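Local coordinates for protein putative peptidase M23 (Pseudomonas aeruginosa PAO1, PDB 2HSI) that probably acts as a zinc-dependent metalloendopeptidase of the M23 family, with a zinc ion bound in its peptidase domain, at residues A[34-38]-A[76-82]; A[59-63]-A[219-223]. All coordinates share one frame; numbering follows the deposited sequence. Where two conformers were deposited one is given.

Interaction 1: residues A[34-38]-A[76-82]; sequences PVPGG and IPLSTKP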
loop_
_atom_site.group_PDB
_atom_site.type_symbol
_atom_site.label_atom_id
_atom_site.label_comp_id
_atom_site.label_asym_id
_atom_site.label_seq_id
_atom_site.Cartn_x
_atom_site.Cartn_y
_atom_site.Cartn_z
ATOM N N PRO A 34 -1.219 2.158 15.282
ATOM C CA PRO A 34 -2.540 2.698 14.959
ATOM C C PRO A 34 -2.674 4.200 15.222
ATOM O O PRO A 34 -3.084 4.619 16.305
ATOM C CB PRO A 34 -3.495 1.863 15.830
ATOM C CG PRO A 34 -2.658 1.351 16.960
ATOM C CD PRO A 34 -1.203 1.500 16.604
ATOM N N VAL A 35 -2.317 4.985 14.209
ATOM C CA VAL A 35 -2.434 6.444 14.200
ATOM C C VAL A 35 -3.030 6.822 12.822
ATOM O O VAL A 35 -3.102 5.963 11.950
ATOM C CB VAL A 35 -1.036 7.131 14.428
ATOM C CG1 VAL A 35 -0.465 6.804 15.813
ATOM C CG2 VAL A 35 -0.044 6.768 13.334
ATOM N N PRO A 36 -3.492 8.083 12.621
ATOM C CA PRO A 36 -3.936 8.420 11.251
ATOM C C PRO A 36 -2.762 8.328 10.260
ATOM O O PRO A 36 -1.657 8.744 10.581
ATOM C CB PRO A 36 -4.433 9.865 11.384
ATOM C CG PRO A 36 -4.697 10.039 12.870
ATOM C CD PRO A 36 -3.653 9.231 13.534
ATOM N N GLY A 37 -2.997 7.745 9.087
ATOM C CA GLY A 37 -1.894 7.448 8.156
ATOM C C GLY A 37 -1.119 6.187 8.512
ATOM O O GLY A 37 -0.143 5.834 7.835
ATOM N N GLY A 38 -1.550 5.504 9.575
ATOM C CA GLY A 38 -0.843 4.340 10.102
ATOM C C GLY A 38 -1.561 3.018 9.872
ATOM O O GLY A 38 -2.379 2.901 8.960
ATOM N N ILE A 76 -5.161 2.877 7.984
ATOM C CA ILE A 76 -5.940 3.979 8.562
ATOM C C ILE A 76 -5.704 5.261 7.761
ATOM O O ILE A 76 -4.591 5.784 7.747
ATOM C CB ILE A 76 -5.574 4.234 10.051
ATOM C CG1 ILE A 76 -5.517 2.924 10.851
ATOM C CG2 ILE A 76 -6.533 5.248 10.683
ATOM C CD1 ILE A 76 -6.817 2.128 10.893
ATOM N N PRO A 77 -6.751 5.770 7.080
ATOM C CA PRO A 77 -6.537 7.014 6.312
ATOM C C PRO A 77 -6.016 8.175 7.165
ATOM O O PRO A 77 -6.316 8.257 8.363
ATOM C CB PRO A 77 -7.923 7.330 5.766
ATOM C CG PRO A 77 -8.637 6.013 5.744
ATOM C CD PRO A 77 -8.127 5.259 6.920
ATOM N N LEU A 78 -5.231 9.050 6.549
ATOM C CA LEU A 78 -4.650 10.207 7.241
ATOM C C LEU A 78 -5.717 11.175 7.786
ATOM O O LEU A 78 -5.499 11.845 8.792
ATOM C CB LEU A 78 -3.646 10.928 6.330
ATOM C CG LEU A 78 -2.643 11.896 6.975
ATOM C CD1 LEU A 78 -1.630 11.180 7.875
ATOM C CD2 LEU A 78 -1.927 12.716 5.908
ATOM N N SER A 79 -6.881 11.206 7.146
ATOM C CA SER A 79 -7.998 12.047 7.591
ATOM C C SER A 79 -8.812 11.474 8.772
ATOM O O SER A 79 -9.706 12.147 9.293
ATOM C CB SER A 79 -8.920 12.365 6.406
ATOM O OG SER A 79 -9.552 11.197 5.920
ATOM N N THR A 80 -8.500 10.248 9.199
ATOM C CA THR A 80 -9.218 9.605 10.304
ATOM C C THR A 80 -8.997 10.320 11.631
ATOM O O THR A 80 -7.863 10.522 12.058
ATOM C CB THR A 80 -8.805 8.130 10.481
ATOM O OG1 THR A 80 -8.854 7.465 9.216
ATOM C CG2 THR A 80 -9.721 7.408 11.456
ATOM N N LYS A 81 -10.099 10.698 12.274
ATOM C CA LYS A 81 -10.046 11.297 13.593
ATOM C C LYS A 81 -9.721 10.211 14.618
ATOM O O LYS A 81 -10.323 9.127 14.596
ATOM C CB LYS A 81 -11.363 12.016 13.931
ATOM C CG LYS A 81 -11.431 13.491 13.482
ATOM C CD LYS A 81 -11.716 13.651 11.983
ATOM C CE LYS A 81 -11.088 14.920 11.419
ATOM N NZ LYS A 81 -10.989 14.873 9.928
ATOM N N PRO A 82 -8.745 10.482 15.500
ATOM C CA PRO A 82 -8.442 9.550 16.587
ATOM C C PRO A 82 -9.694 9.195 17.410
ATOM O O PRO A 82 -10.602 10.023 17.570
ATOM C CB PRO A 82 -7.410 10.312 17.422
ATOM C CG PRO A 82 -6.750 11.231 16.424
ATOM C CD PRO A 82 -7.861 11.663 15.525
#
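Ile76 N donates to Gly38 O over 2.9 Å in a nearly straight bond of 162° that joins the two loops. One residue earlier, the N-H of Gly37 points between two acceptors and makes a weak bond to each: Ile76 O is near at 2.9 Å but badly angled, and Pro77 O is better lined up but longer. Pro77 O is also gripped from one face of its carbonyl plane by Thr80 N and by Thr80 OG1, the hydroxyl lying 2.8 Å away.

Two reverse turns meet here. Val35 to Gly38 form a type II turn, with Gly37 at its third position on a positive phi; Pro77 to Thr80 form a type I turn. Both belong to the N-terminal M23 domain, where the loop 34-38 leads into strand 39-43 and the loop 76-82 follows strand 70-75, so the contact lies where these two neighbouring strands of the antiparallel sheet meet at their ends.

The ring of Pro36 fits into the bend of 76-82 and rests on its carbonyls, CB against Leu78 O and CG 3.3 Å from Thr80 O. Its CG also approaches Pro82 CG at 4.3 Å. With chi1 at -163°, Leu78 turns CG away from its own N and carries CD1 over the Pro36-Gly37 peptide, 3.6 Å from Pro36 O. Ile76 lays CB and CG2 against Val35 O, and beyond this its side chain packs on Phe100 and Val102 of strand 96-102.

Interaction 2: residues A[59-63]-A[219-223]; sequences PVLVV and GQGFI
Segment 59-63 of strand 58-64 and the hairpin segment 219-223 come nearest at Leu61 and Gln220, whose CA atoms are 5.1 Å apart. The hairpin has a type I' beta turn from Gly219 to Phe222, closed by Phe222 N to Gly219 O, which makes a tight beta hairpin of strands 213-219 and 222-229 in the antiparallel sheet of the M23 peptidase domain; strand 58-64 belongs to the sheet of the N-terminal domain, so the contact is an interface between the two domains.

Gln220 and Leu61 carry most of it. From the tip of the hairpin the Gln220 side chain runs out extended beyond CG (chi2 -166°), and this reach brings the amide to Val62. There OE1 accepts the N-H of Val62 at 3.0 Å, a nearly straight bond of 168° whose donor is tilted 30° from the plane of the amide carbonyl. The other half of the same amide is held too: NE2 bonds to Pro146 O and to a water. With both ends engaged, the amide is fixed in its rotation.

Leu61 lays CD1 against Gln220 CB at 3.8 Å, the two side chains crossing at about a right angle, while its own CB rests on Gln220 O. The other methyl, CD2, reaches Phe222 CB at 4.3 Å; Leu61 and Phe222 both pack on Leu266 of strand 260-266. The bridging water closes the link beside the amide, donating to Val62 O at 2.8 Å and accepting from Gln220 NE2 at 3.1 Å.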
loop_
_atom_site.group_PDB
_atom_site.type_symbol
_atom_site.label_atom_id
_atom_site.label_comp_id
_atom_site.label_asym_id
_atom_site.label_seq_id
_atom_site.Cartn_x
_atom_site.Cartn_y
_atom_site.Cartn_z
ATOM N N PRO A 59 -12.854 -3.827 1.770
ATOM C CA PRO A 59 -12.263 -5.105 2.197
ATOM C C PRO A 59 -10.821 -4.954 2.678
ATOM O O PRO A 59 -10.051 -4.167 2.111
ATOM C CB PRO A 59 -12.361 -5.978 0.931
ATOM C CG PRO A 59 -12.429 -5.023 -0.191
ATOM C CD PRO A 59 -13.186 -3.835 0.333
ATOM N N VAL A 60 -10.475 -5.709 3.721
ATOM C CA VAL A 60 -9.225 -5.568 4.452
ATOM C C VAL A 60 -8.398 -6.864 4.387
ATOM O O VAL A 60 -8.964 -7.956 4.377
ATOM C CB VAL A 60 -9.537 -5.191 5.938
ATOM C CG1 VAL A 60 -8.344 -5.355 6.845
ATOM C CG2 VAL A 60 -10.078 -3.782 6.012
ATOM N N LEU A 61 -7.072 -6.712 4.336
ATOM C CA LEU A 61 -6.096 -7.822 4.375
ATOM C C LEU A 61 -6.224 -8.672 5.644
ATOM O O LEU A 61 -6.148 -8.163 6.773
ATOM C CB LEU A 61 -4.668 -7.272 4.262
ATOM C CG LEU A 61 -3.452 -8.184 4.509
ATOM C CD1 LEU A 61 -3.447 -9.318 3.518
ATOM C CD2 LEU A 61 -2.153 -7.396 4.415
ATOM N N VAL A 62 -6.422 -9.968 5.436
ATOM C CA VAL A 62 -6.592 -10.930 6.523
ATOM C C VAL A 62 -5.543 -12.036 6.382
ATOM O O VAL A 62 -5.430 -12.674 5.331
ATOM C CB VAL A 62 -8.035 -11.522 6.533
ATOM C CG1 VAL A 62 -8.162 -12.646 7.550
ATOM C CG2 VAL A 62 -9.086 -10.439 6.814
ATOM N N VAL A 63 -4.756 -12.241 7.434
ATOM C CA VAL A 63 -3.687 -13.247 7.428
ATOM C C VAL A 63 -3.675 -13.982 8.766
ATOM O O VAL A 63 -4.163 -13.459 9.765
ATOM C CB VAL A 63 -2.270 -12.628 7.161
ATOM C CG1 VAL A 63 -2.197 -11.936 5.800
ATOM C CG2 VAL A 63 -1.844 -11.651 8.265
ATOM N N GLY A 219 -1.552 -8.350 -3.012
ATOM C CA GLY A 219 -2.673 -9.213 -2.654
ATOM C C GLY A 219 -3.547 -8.602 -1.569
ATOM O O GLY A 219 -3.049 -7.934 -0.665
ATOM N N GLN A 220 -4.855 -8.830 -1.673
ATOM C CA GLN A 220 -5.845 -8.396 -0.669
ATOM C C GLN A 220 -5.738 -6.910 -0.311
ATOM O O GLN A 220 -5.706 -6.532 0.862
ATOM C CB GLN A 220 -5.815 -9.289 0.590
ATOM C CG GLN A 220 -6.243 -10.733 0.338
ATOM C CD GLN A 220 -6.540 -11.505 1.610
ATOM O OE1 GLN A 220 -6.961 -10.944 2.622
ATOM N NE2 GLN A 220 -6.349 -12.816 1.548
ATOM N N GLY A 221 -5.672 -6.095 -1.352
ATOM C CA GLY A 221 -5.646 -4.645 -1.225
ATOM C C GLY A 221 -4.325 -4.022 -0.820
ATOM O O GLY A 221 -4.222 -2.795 -0.754
ATOM N N PHE A 222 -3.328 -4.862 -0.528
ATOM C CA PHE A 222 -1.997 -4.420 -0.132
ATOM C C PHE A 222 -1.253 -4.090 -1.413
ATOM O O PHE A 222 -0.884 -4.986 -2.166
ATOM C CB PHE A 222 -1.289 -5.546 0.628
ATOM C CG PHE A 222 0.034 -5.169 1.250
ATOM C CD1 PHE A 222 0.298 -3.875 1.689
ATOM C CD2 PHE A 222 1.004 -6.160 1.472
ATOM C CE1 PHE A 222 1.510 -3.564 2.301
ATOM C CE2 PHE A 222 2.220 -5.860 2.078
ATOM C CZ PHE A 222 2.474 -4.564 2.496
ATOM N N ILE A 223 -1.057 -2.801 -1.665
ATOM C CA ILE A 223 -0.626 -2.323 -2.995
ATOM C C ILE A 223 0.520 -1.306 -2.885
ATOM O O ILE A 223 0.444 -0.358 -2.085
ATOM C CB ILE A 223 -1.849 -1.730 -3.776
ATOM C CG1 ILE A 223 -2.833 -2.851 -4.187
ATOM C CG2 ILE A 223 -1.413 -0.886 -5.021
ATOM C CD1 ILE A 223 -4.222 -2.387 -4.564
HETATM O O HOH W 1 -7.057 -14.540 4.074
#

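In the fold
From the N terminus, the chain passes helix 26-31 and enters the loop 34-38, then builds strands 39-43, 52-55, 58-64 and 70-75 before 76-82 comes back to close interaction 1 as a loop within the N-terminal domain. Segment 59-63 falls inside that loop, but its partner 219-223 comes much later, after helix 127-141 and strands 199-207 and 213-219, so interactions 1 and 2 cross. Interaction 1 ties two loops of one domain together, whereas interaction 2 joins that domain's sheet to a hairpin of the zinc-binding domain. Their centres lie about 17 Å apart, and the two contacts do not touch.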